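PDB 5E75: SusD-like protein BACOVA_02651 from Bacteroides ovatus, which binds polysaccharide at the cell surface and probably mediates capture of xyloglucan before its transport into the periplasm for degradation. Local coordinates for residues 218-227 / 239-247; 292-300 / 390-399. All coordinates share one frame; numbering follows the deposited sequence.

Interaction 1. Residues 218-227 / 239-247; sequences VCENSGLDLM and NNNQESLLA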
loop_
_atom_site.group_PDB
_atom_site.type_symbol
_atom_site.label_atom_id
_atom_site.label_comp_id
_atom_site.label_asym_id
_atom_site.label_seq_id
_atom_site.Cartn_x
_atom_site.Cartn_y
_atom_site.Cartn_z
ATOM N N VAL A 218 14.677 -13.919 2.501
ATOM C CA VAL A 218 14.207 -12.991 3.525
ATOM C C VAL A 218 13.539 -13.723 4.693
ATOM O O VAL A 218 13.848 -13.477 5.860
ATOM C CB VAL A 218 13.232 -11.957 2.932
ATOM C CG1 VAL A 218 12.706 -11.021 4.009
ATOM C CG2 VAL A 218 13.911 -11.146 1.823
ATOM N N CYS A 219 12.612 -14.614 4.378
ATOM C CA CYS A 219 11.863 -15.305 5.413
ATOM C C CYS A 219 12.750 -16.155 6.311
ATOM O O CYS A 219 12.613 -16.139 7.536
ATOM C CB CYS A 219 10.784 -16.185 4.773
ATOM S SG CYS A 219 9.478 -15.269 3.918
ATOM N N GLU A 220 13.637 -16.927 5.696
ATOM C CA GLU A 220 14.465 -17.878 6.437
ATOM C C GLU A 220 15.722 -17.291 7.062
ATOM O O GLU A 220 16.131 -17.758 8.125
ATOM C CB GLU A 220 14.895 -19.038 5.539
ATOM C CG GLU A 220 13.761 -19.815 4.873
ATOM C CD GLU A 220 13.007 -20.782 5.782
ATOM O OE1 GLU A 220 13.155 -20.738 7.022
ATOM O OE2 GLU A 220 12.238 -21.581 5.205
ATOM N N ASN A 221 16.329 -16.275 6.435
ATOM C CA ASN A 221 17.697 -15.872 6.776
ATOM C C ASN A 221 17.856 -14.467 7.343
ATOM O O ASN A 221 18.933 -14.123 7.832
ATOM C CB ASN A 221 18.610 -16.005 5.541
ATOM C CG ASN A 221 18.682 -17.428 5.018
ATOM O OD1 ASN A 221 18.706 -18.389 5.792
ATOM N ND2 ASN A 221 18.688 -17.571 3.704
ATOM N N SER A 222 16.818 -13.636 7.271
ATOM C CA SER A 222 16.944 -12.250 7.706
ATOM C C SER A 222 17.112 -12.069 9.206
ATOM O O SER A 222 17.639 -11.044 9.637
ATOM C CB SER A 222 15.756 -11.406 7.248
ATOM O OG SER A 222 14.569 -11.769 7.928
ATOM N N GLY A 223 16.626 -13.027 9.995
ATOM C CA GLY A 223 16.645 -12.898 11.439
ATOM C C GLY A 223 15.534 -11.994 11.950
ATOM O O GLY A 223 15.477 -11.702 13.145
ATOM N N LEU A 224 14.653 -11.556 11.050
ATOM C CA LEU A 224 13.537 -10.694 11.407
ATOM C C LEU A 224 12.313 -11.543 11.671
ATOM O O LEU A 224 12.168 -12.631 11.111
ATOM C CB LEU A 224 13.258 -9.722 10.257
ATOM C CG LEU A 224 14.427 -8.839 9.832
ATOM C CD1 LEU A 224 14.073 -8.062 8.569
ATOM C CD2 LEU A 224 14.805 -7.912 10.954
ATOM N N ASP A 225 11.429 -11.039 12.520
ATOM C CA ASP A 225 10.179 -11.742 12.782
ATOM C C ASP A 225 9.012 -10.778 12.740
ATOM O O ASP A 225 9.173 -9.564 12.812
ATOM C CB ASP A 225 10.236 -12.441 14.145
ATOM C CG ASP A 225 9.285 -13.647 14.249
ATOM O OD1 ASP A 225 8.568 -14.004 13.271
ATOM O OD2 ASP A 225 9.280 -14.264 15.337
ATOM N N LEU A 226 7.821 -11.340 12.621
ATOM C CA LEU A 226 6.598 -10.556 12.768
ATOM C C LEU A 226 6.455 -10.014 14.188
ATOM O O LEU A 226 6.799 -10.702 15.154
ATOM C CB LEU A 226 5.369 -11.413 12.469
ATOM C CG LEU A 226 5.347 -12.133 11.120
ATOM C CD1 LEU A 226 4.072 -12.890 11.007
ATOM C CD2 LEU A 226 5.472 -11.161 9.963
ATOM N N MET A 227 5.961 -8.787 14.333
ATOM C CA MET A 227 5.591 -8.301 15.659
ATOM C C MET A 227 4.557 -9.257 16.281
ATOM O O MET A 227 3.667 -9.766 15.598
ATOM C CB MET A 227 5.021 -6.886 15.621
ATOM C CG MET A 227 6.020 -5.807 15.197
ATOM S SD MET A 227 5.493 -4.155 15.730
ATOM C CE MET A 227 6.050 -4.150 17.438
ATOM N N ASN A 239 7.100 2.751 15.139
ATOM C CA ASN A 239 7.635 3.076 13.824
ATOM C C ASN A 239 8.990 2.371 13.709
ATOM O O ASN A 239 9.767 2.338 14.671
ATOM C CB ASN A 239 7.857 4.583 13.659
ATOM C CG ASN A 239 6.595 5.354 13.280
ATOM O OD1 ASN A 239 5.585 4.794 12.844
ATOM N ND2 ASN A 239 6.672 6.662 13.428
ATOM N N ASN A 240 9.268 1.792 12.544
ATOM C CA ASN A 240 10.556 1.151 12.260
ATOM C C ASN A 240 10.838 -0.056 13.133
ATOM O O ASN A 240 11.979 -0.411 13.399
ATOM C CB ASN A 240 11.697 2.164 12.303
ATOM C CG ASN A 240 11.536 3.215 11.243
ATOM O OD1 ASN A 240 11.198 2.898 10.103
ATOM N ND2 ASN A 240 11.750 4.472 11.605
ATOM N N ASN A 241 9.773 -0.720 13.535
ATOM C CA ASN A 241 9.866 -2.018 14.176
ATOM C C ASN A 241 10.509 -3.043 13.235
ATOM O O ASN A 241 10.698 -2.782 12.039
ATOM C CB ASN A 241 8.469 -2.478 14.600
ATOM C CG ASN A 241 7.547 -2.696 13.411
ATOM O OD1 ASN A 241 7.638 -3.715 12.729
ATOM N ND2 ASN A 241 6.682 -1.724 13.141
ATOM N N GLN A 242 10.832 -4.221 13.754
ATOM C CA GLN A 242 11.583 -5.191 12.961
ATOM C C GLN A 242 10.833 -5.716 11.737
ATOM O O GLN A 242 11.468 -6.188 10.786
ATOM C CB GLN A 242 12.038 -6.367 13.825
ATOM C CG GLN A 242 10.916 -7.219 14.366
ATOM C CD GLN A 242 11.425 -8.474 15.040
ATOM O OE1 GLN A 242 12.281 -9.179 14.495
ATOM N NE2 GLN A 242 10.902 -8.760 16.224
ATOM N N GLU A 243 9.501 -5.645 11.765
ATOM C CA GLU A 243 8.668 -6.081 10.636
ATOM C C GLU A 243 8.607 -5.020 9.521
ATOM O O GLU A 243 8.211 -5.311 8.380
ATOM C CB GLU A 243 7.256 -6.461 11.127
ATOM C CG GLU A 243 6.293 -6.864 10.030
ATOM C CD GLU A 243 5.031 -7.537 10.535
ATOM O OE1 GLU A 243 4.932 -7.825 11.740
ATOM O OE2 GLU A 243 4.138 -7.754 9.697
ATOM N N SER A 244 8.999 -3.793 9.846
ATOM C CA SER A 244 8.970 -2.696 8.887
ATOM C C SER A 244 10.215 -2.760 8.002
ATOM O O SER A 244 11.306 -2.295 8.396
ATOM C CB SER A 244 8.929 -1.364 9.639
ATOM O OG SER A 244 8.704 -0.271 8.763
ATOM N N LEU A 245 10.086 -3.327 6.807
ATOM C CA LEU A 245 11.222 -3.440 5.895
ATOM C C LEU A 245 11.472 -2.126 5.157
ATOM O O LEU A 245 12.623 -1.745 4.930
ATOM C CB LEU A 245 11.006 -4.592 4.907
ATOM C CG LEU A 245 11.076 -5.996 5.526
ATOM C CD1 LEU A 245 10.639 -7.062 4.561
ATOM C CD2 LEU A 245 12.493 -6.277 5.972
ATOM N N LEU A 246 10.407 -1.415 4.803
ATOM C CA LEU A 246 10.535 -0.143 4.110
ATOM C C LEU A 246 9.292 0.685 4.405
ATOM O O LEU A 246 8.162 0.188 4.313
ATOM C CB LEU A 246 10.681 -0.366 2.602
ATOM C CG LEU A 246 11.113 0.837 1.771
ATOM C CD1 LEU A 246 12.500 1.326 2.201
ATOM C CD2 LEU A 246 11.100 0.521 0.289
ATOM N N ALA A 247 9.485 1.951 4.746
ATOM C CA ALA A 247 8.375 2.843 5.055
ATOM C C ALA A 247 8.779 4.272 4.778
ATOM O O ALA A 247 9.961 4.639 4.908
ATOM C CB ALA A 247 7.952 2.697 6.500
HETATM O O HOH W 1 13.821 -11.335 15.192
#
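A type I beta turn, Asn-241 to Ser-244, leading into strand 244-248 of the SusD-family fold, docks against the extended chain that leaves helix 205-221, and residues at its two middle positions, Gln-242 and Glu-243, each accept a backbone N-H from that chain. Gln-242 OE1 takes Asp-225 N at 2.8 Å; the donor stands well above the amide carbonyl plane (61° out of it), so no lone pair is aimed at it. A water bonded to both Gln-242 OE1 and Gly-223 O gives the same oxygen a second donor. Two residues further along, Glu-243 OE1 accepts Met-227 N at 3.0 Å, met nearly along its C-O axis. The extended Glu-243 chain, with CG anti to the backbone N (chi1 177°), carries the carboxylate past Leu-226, whose CD2 lies 3.7 Å from Glu-243 OE2. Asn-241 presents its amide to the thioether of Met-227, SD lying 3.4 Å from Asn-241 CG, while its ND2 donates to Asn-238 O. Nearer the helix the contact is apolar: Leu-224 CD1 meets Leu-245 CD2 at 3.5 Å, and Val-218 CG1 only grazes Leu-245 CD1. Glu-243 is buried and also forms salt bridges with Arg-393 through OE1 and Arg-359 through OE2. Replacing Glu-243 with an alanine would probably leave Met-227 N without its acceptor and both arginines without this carboxylate. The chemistry thus joins backbone donors to side-chain acceptors, with one buried negative charge likely balanced by two guanidinium groups.

Interaction 2. Residues 292-300 / 390-399; sequences YELADTLRR and VRERAKINKK
The guanidinium of Arg-391, met at its edge by Glu-293, is sandwiched: Ile-396 CD1 sits over the centre of one face, 3.4 Å above the plane, and Lys-399 CE lies off-centre over the opposite face. Glu-293 is gripped end-on. Arg-391 NH1 reaches Glu-293 OE2 at 2.9 Å in an almost straight bond (176°) within the guanidinium plane, whereas Arg-391 NH2 meets the syn lone pair of Glu-293 OE1 at 3.0 Å. The two planes are 46° apart, so this two-bond salt bridge is twisted. The arginine chain, bent at chi2 (-80°), brings NE and NH2 onto Asn-397 O. The Arg-299 guanidinium carries Ala-394 CB over one face, 3.5 Å from Arg-299 NE, and holds Asp-296 side-on at its edge. Ile-396 wedges between these polar groups: CD1 approaches Arg-299 NH2 obliquely, while CG2 packs 3.8 Å from Ala-295 CB. Waters link Glu-293 OE1 to Asn-397 OD1, and another joins Glu-293 OE2 to Lys-399 NZ. Leu-298 CD1 lies 3.6 Å from CG of Lys-395, the positive-phi residue of the Schellman motif ending helix 382-393. The contact thus ties turn 293-296 and the first turn of helix 297-303 to the C-terminal end of helix 382-393 and the loop that follows. Helix 404-415 adjoins both: its Glu-410 bridges Arg-299 and Arg-391, Glu-414 also pairs with Arg-299, and Val-413 packs on Asp-296.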
loop_
_atom_site.group_PDB
_atom_site.type_symbol
_atom_site.label_atom_id
_atom_site.label_comp_id
_atom_site.label_asym_id
_atom_site.label_seq_id
_atom_site.Cartn_x
_atom_site.Cartn_y
_atom_site.Cartn_z
ATOM N N TYR A 292 -13.059 -10.481 7.053
ATOM C CA TYR A 292 -12.538 -10.924 8.338
ATOM C C TYR A 292 -13.315 -12.137 8.830
ATOM O O TYR A 292 -14.531 -12.089 9.014
ATOM C CB TYR A 292 -12.599 -9.806 9.383
ATOM C CG TYR A 292 -11.839 -8.567 8.964
ATOM C CD1 TYR A 292 -10.458 -8.481 9.110
ATOM C CD2 TYR A 292 -12.506 -7.494 8.392
ATOM C CE1 TYR A 292 -9.753 -7.350 8.691
ATOM C CE2 TYR A 292 -11.812 -6.363 7.964
ATOM C CZ TYR A 292 -10.446 -6.299 8.129
ATOM O OH TYR A 292 -9.768 -5.177 7.699
ATOM N N GLU A 293 -12.597 -13.222 9.062
ATOM C CA GLU A 293 -13.206 -14.391 9.685
ATOM C C GLU A 293 -13.668 -14.012 11.081
ATOM O O GLU A 293 -13.153 -13.083 11.691
ATOM C CB GLU A 293 -12.194 -15.535 9.702
ATOM C CG GLU A 293 -11.854 -15.988 8.272
ATOM C CD GLU A 293 -10.726 -16.994 8.172
ATOM O OE1 GLU A 293 -10.497 -17.740 9.136
ATOM O OE2 GLU A 293 -10.059 -17.029 7.110
ATOM N N LEU A 294 -14.673 -14.716 11.582
ATOM C CA LEU A 294 -15.272 -14.388 12.870
ATOM C C LEU A 294 -14.233 -14.289 13.984
ATOM O O LEU A 294 -14.307 -13.379 14.814
ATOM C CB LEU A 294 -16.340 -15.414 13.232
ATOM C CG LEU A 294 -17.109 -15.187 14.535
ATOM C CD1 LEU A 294 -17.742 -13.809 14.603
ATOM C CD2 LEU A 294 -18.167 -16.275 14.631
ATOM N N ALA A 295 -13.247 -15.182 13.963
ATOM C CA ALA A 295 -12.209 -15.210 14.972
ATOM C C ALA A 295 -11.172 -14.104 14.794
ATOM O O ALA A 295 -10.408 -13.848 15.714
ATOM C CB ALA A 295 -11.521 -16.562 14.972
ATOM N N ASP A 296 -11.165 -13.441 13.634
ATOM C CA ASP A 296 -10.096 -12.479 13.265
ATOM C C ASP A 296 -10.406 -11.072 13.765
ATOM O O ASP A 296 -10.302 -10.092 13.020
ATOM C CB ASP A 296 -9.926 -12.498 11.740
ATOM C CG ASP A 296 -8.620 -11.894 11.241
ATOM O OD1 ASP A 296 -7.731 -11.595 12.032
ATOM O OD2 ASP A 296 -8.525 -11.756 10.009
ATOM N N THR A 297 -10.721 -10.964 15.052
ATOM C CA THR A 297 -11.099 -9.685 15.640
ATOM C C THR A 297 -9.918 -8.750 15.859
ATOM O O THR A 297 -10.104 -7.535 15.914
ATOM C CB THR A 297 -11.860 -9.884 16.959
ATOM O OG1 THR A 297 -11.044 -10.606 17.875
ATOM C CG2 THR A 297 -13.143 -10.651 16.705
ATOM N N LEU A 298 -8.709 -9.289 15.983
ATOM C CA LEU A 298 -7.549 -8.435 16.250
ATOM C C LEU A 298 -7.223 -7.597 15.009
ATOM O O LEU A 298 -7.028 -6.384 15.103
ATOM C CB LEU A 298 -6.332 -9.251 16.710
ATOM C CG LEU A 298 -6.571 -10.100 17.967
ATOM C CD1 LEU A 298 -5.311 -10.863 18.302
ATOM C CD2 LEU A 298 -7.006 -9.257 19.161
ATOM N N ARG A 299 -7.174 -8.238 13.852
ATOM C CA ARG A 299 -6.912 -7.498 12.633
ATOM C C ARG A 299 -8.106 -6.609 12.271
ATOM O O ARG A 299 -7.927 -5.466 11.846
ATOM C CB ARG A 299 -6.534 -8.421 11.472
ATOM C CG ARG A 299 -5.161 -9.087 11.647
ATOM C CD ARG A 299 -4.684 -9.771 10.370
ATOM N NE ARG A 299 -5.497 -10.940 10.083
ATOM C CZ ARG A 299 -5.152 -11.935 9.270
ATOM N NH1 ARG A 299 -4.000 -11.905 8.622
ATOM N NH2 ARG A 299 -5.976 -12.975 9.118
ATOM N N ARG A 300 -9.325 -7.092 12.481
ATOM C CA ARG A 300 -10.484 -6.260 12.183
ATOM C C ARG A 300 -10.463 -5.003 13.056
ATOM O O ARG A 300 -10.584 -3.896 12.547
ATOM C CB ARG A 300 -11.797 -7.029 12.394
ATOM C CG ARG A 300 -13.009 -6.253 11.867
ATOM C CD ARG A 300 -14.327 -6.721 12.461
ATOM N NE ARG A 300 -14.340 -6.429 13.886
ATOM C CZ ARG A 300 -14.964 -7.145 14.813
ATOM N NH1 ARG A 300 -15.707 -8.202 14.492
ATOM N NH2 ARG A 300 -14.858 -6.778 16.080
ATOM N N VAL A 390 1.448 -15.889 9.458
ATOM C CA VAL A 390 0.582 -14.709 9.410
ATOM C C VAL A 390 -0.751 -15.010 10.126
ATOM O O VAL A 390 -1.266 -14.192 10.907
ATOM C CB VAL A 390 0.374 -14.230 7.962
ATOM C CG1 VAL A 390 -0.576 -13.036 7.921
ATOM C CG2 VAL A 390 1.711 -13.849 7.323
ATOM N N ARG A 391 -1.308 -16.185 9.862
ATOM C CA ARG A 391 -2.521 -16.638 10.554
ATOM C C ARG A 391 -2.291 -16.701 12.069
ATOM O O ARG A 391 -3.126 -16.240 12.871
ATOM C CB ARG A 391 -2.905 -18.043 10.076
ATOM C CG ARG A 391 -3.139 -18.204 8.573
ATOM C CD ARG A 391 -4.501 -17.738 8.132
ATOM N NE ARG A 391 -5.595 -18.520 8.727
ATOM C CZ ARG A 391 -6.877 -18.311 8.455
ATOM N NH1 ARG A 391 -7.236 -17.383 7.578
ATOM N NH2 ARG A 391 -7.819 -19.047 9.042
ATOM N N GLU A 392 -1.190 -17.334 12.457
ATOM C CA GLU A 392 -0.847 -17.522 13.863
ATOM C C GLU A 392 -0.696 -16.179 14.582
ATOM O O GLU A 392 -1.159 -16.006 15.711
ATOM C CB GLU A 392 0.450 -18.326 13.970
ATOM C CG GLU A 392 0.899 -18.679 15.362
ATOM C CD GLU A 392 2.054 -19.642 15.313
ATOM O OE1 GLU A 392 3.031 -19.354 14.590
ATOM O OE2 GLU A 392 1.965 -20.719 15.949
ATOM N N ARG A 393 -0.049 -15.210 13.933
ATOM C CA ARG A 393 0.127 -13.909 14.555
ATOM C C ARG A 393 -1.218 -13.213 14.791
ATOM O O ARG A 393 -1.391 -12.515 15.797
ATOM C CB ARG A 393 1.069 -13.037 13.709
ATOM C CG ARG A 393 1.519 -11.751 14.394
ATOM C CD ARG A 393 0.621 -10.530 14.083
ATOM N NE ARG A 393 0.722 -10.133 12.684
ATOM C CZ ARG A 393 1.726 -9.415 12.187
ATOM N NH1 ARG A 393 2.696 -8.973 12.976
ATOM N NH2 ARG A 393 1.772 -9.135 10.890
ATOM N N ALA A 394 -2.164 -13.442 13.881
ATOM C CA ALA A 394 -3.529 -12.926 14.022
ATOM C C ALA A 394 -4.353 -13.711 15.049
ATOM O O ALA A 394 -5.487 -13.340 15.334
ATOM C CB ALA A 394 -4.239 -12.943 12.676
ATOM N N LYS A 395 -3.769 -14.785 15.581
ATOM C CA LYS A 395 -4.402 -15.657 16.582
ATOM C C LYS A 395 -5.637 -16.381 16.028
ATOM O O LYS A 395 -6.610 -16.618 16.745
ATOM C CB LYS A 395 -4.709 -14.898 17.877
ATOM C CG LYS A 395 -3.586 -13.991 18.405
ATOM C CD LYS A 395 -2.310 -14.723 18.772
ATOM C CE LYS A 395 -1.239 -13.781 19.380
ATOM N NZ LYS A 395 -0.235 -13.183 18.402
ATOM N N ILE A 396 -5.588 -16.750 14.753
ATOM C CA ILE A 396 -6.610 -17.582 14.147
ATOM C C ILE A 396 -6.016 -18.897 13.628
ATOM O O ILE A 396 -4.793 -19.086 13.589
ATOM C CB ILE A 396 -7.401 -16.828 13.041
ATOM C CG1 ILE A 396 -6.516 -16.483 11.832
ATOM C CG2 ILE A 396 -8.049 -15.574 13.643
ATOM C CD1 ILE A 396 -7.291 -15.830 10.711
ATOM N N ASN A 397 -6.888 -19.818 13.255
ATOM C CA ASN A 397 -6.453 -21.158 12.903
ATOM C C ASN A 397 -5.545 -21.198 11.687
ATOM O O ASN A 397 -5.721 -20.445 10.729
ATOM C CB ASN A 397 -7.665 -22.065 12.659
ATOM C CG ASN A 397 -8.468 -21.649 11.435
ATOM O OD1 ASN A 397 -9.304 -20.752 11.505
ATOM N ND2 ASN A 397 -8.222 -22.306 10.309
ATOM N N LYS A 398 -4.573 -22.096 11.733
ATOM C CA LYS A 398 -3.748 -22.381 10.574
ATOM C C LYS A 398 -4.542 -23.203 9.566
ATOM O O LYS A 398 -5.516 -23.887 9.921
ATOM C CB LYS A 398 -2.480 -23.121 10.993
ATOM C CG LYS A 398 -1.595 -22.326 11.912
ATOM C CD LYS A 398 -0.360 -23.107 12.311
ATOM C CE LYS A 398 0.524 -22.314 13.240
ATOM N NZ LYS A 398 1.612 -23.170 13.786
ATOM N N LYS A 399 -4.138 -23.126 8.308
ATOM C CA LYS A 399 -4.753 -23.895 7.237
ATOM C C LYS A 399 -3.825 -25.029 6.799
ATOM O O LYS A 399 -2.619 -24.841 6.669
ATOM C CB LYS A 399 -5.085 -22.975 6.063
ATOM C CG LYS A 399 -6.186 -21.973 6.391
ATOM C CD LYS A 399 -6.540 -21.105 5.196
ATOM C CE LYS A 399 -7.775 -20.275 5.449
ATOM N NZ LYS A 399 -8.994 -21.105 5.516
HETATM O O HOH W 2 -10.947 -18.241 11.891
HETATM O O HOH W 3 -10.972 -18.848 5.466
HETATM O O HOH W 4 -11.151 -20.599 9.037
HETATM O O HOH W 5 -7.837 -13.209 16.870
HETATM O O HOH W 6 -7.128 -11.213 14.345
#

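Interactions 1 and 2 follow one another along the chain, with centres about 20 Å apart, yet they meet directly, chiefly through Arg-393. Its NH1 forms a salt bridge with Glu-243 OE1 at 2.8 Å and probably a hydrogen bond to Met-227 O at 2.9 Å; Leu-226 CB packs 3.7 Å from the same nitrogen. A looser apolar touch, Leu-226 CD1 to Val-390 CA at 4.2 Å, adds a second point on the same helix, 382-393, about one turn earlier. Glu-414 pairs with both Arg-393 and Arg-299, extending the charge network across 292-300 / 390-399. Both contacts are structural packing between parts of the SusD-family fold, and no ligand atom lies among them.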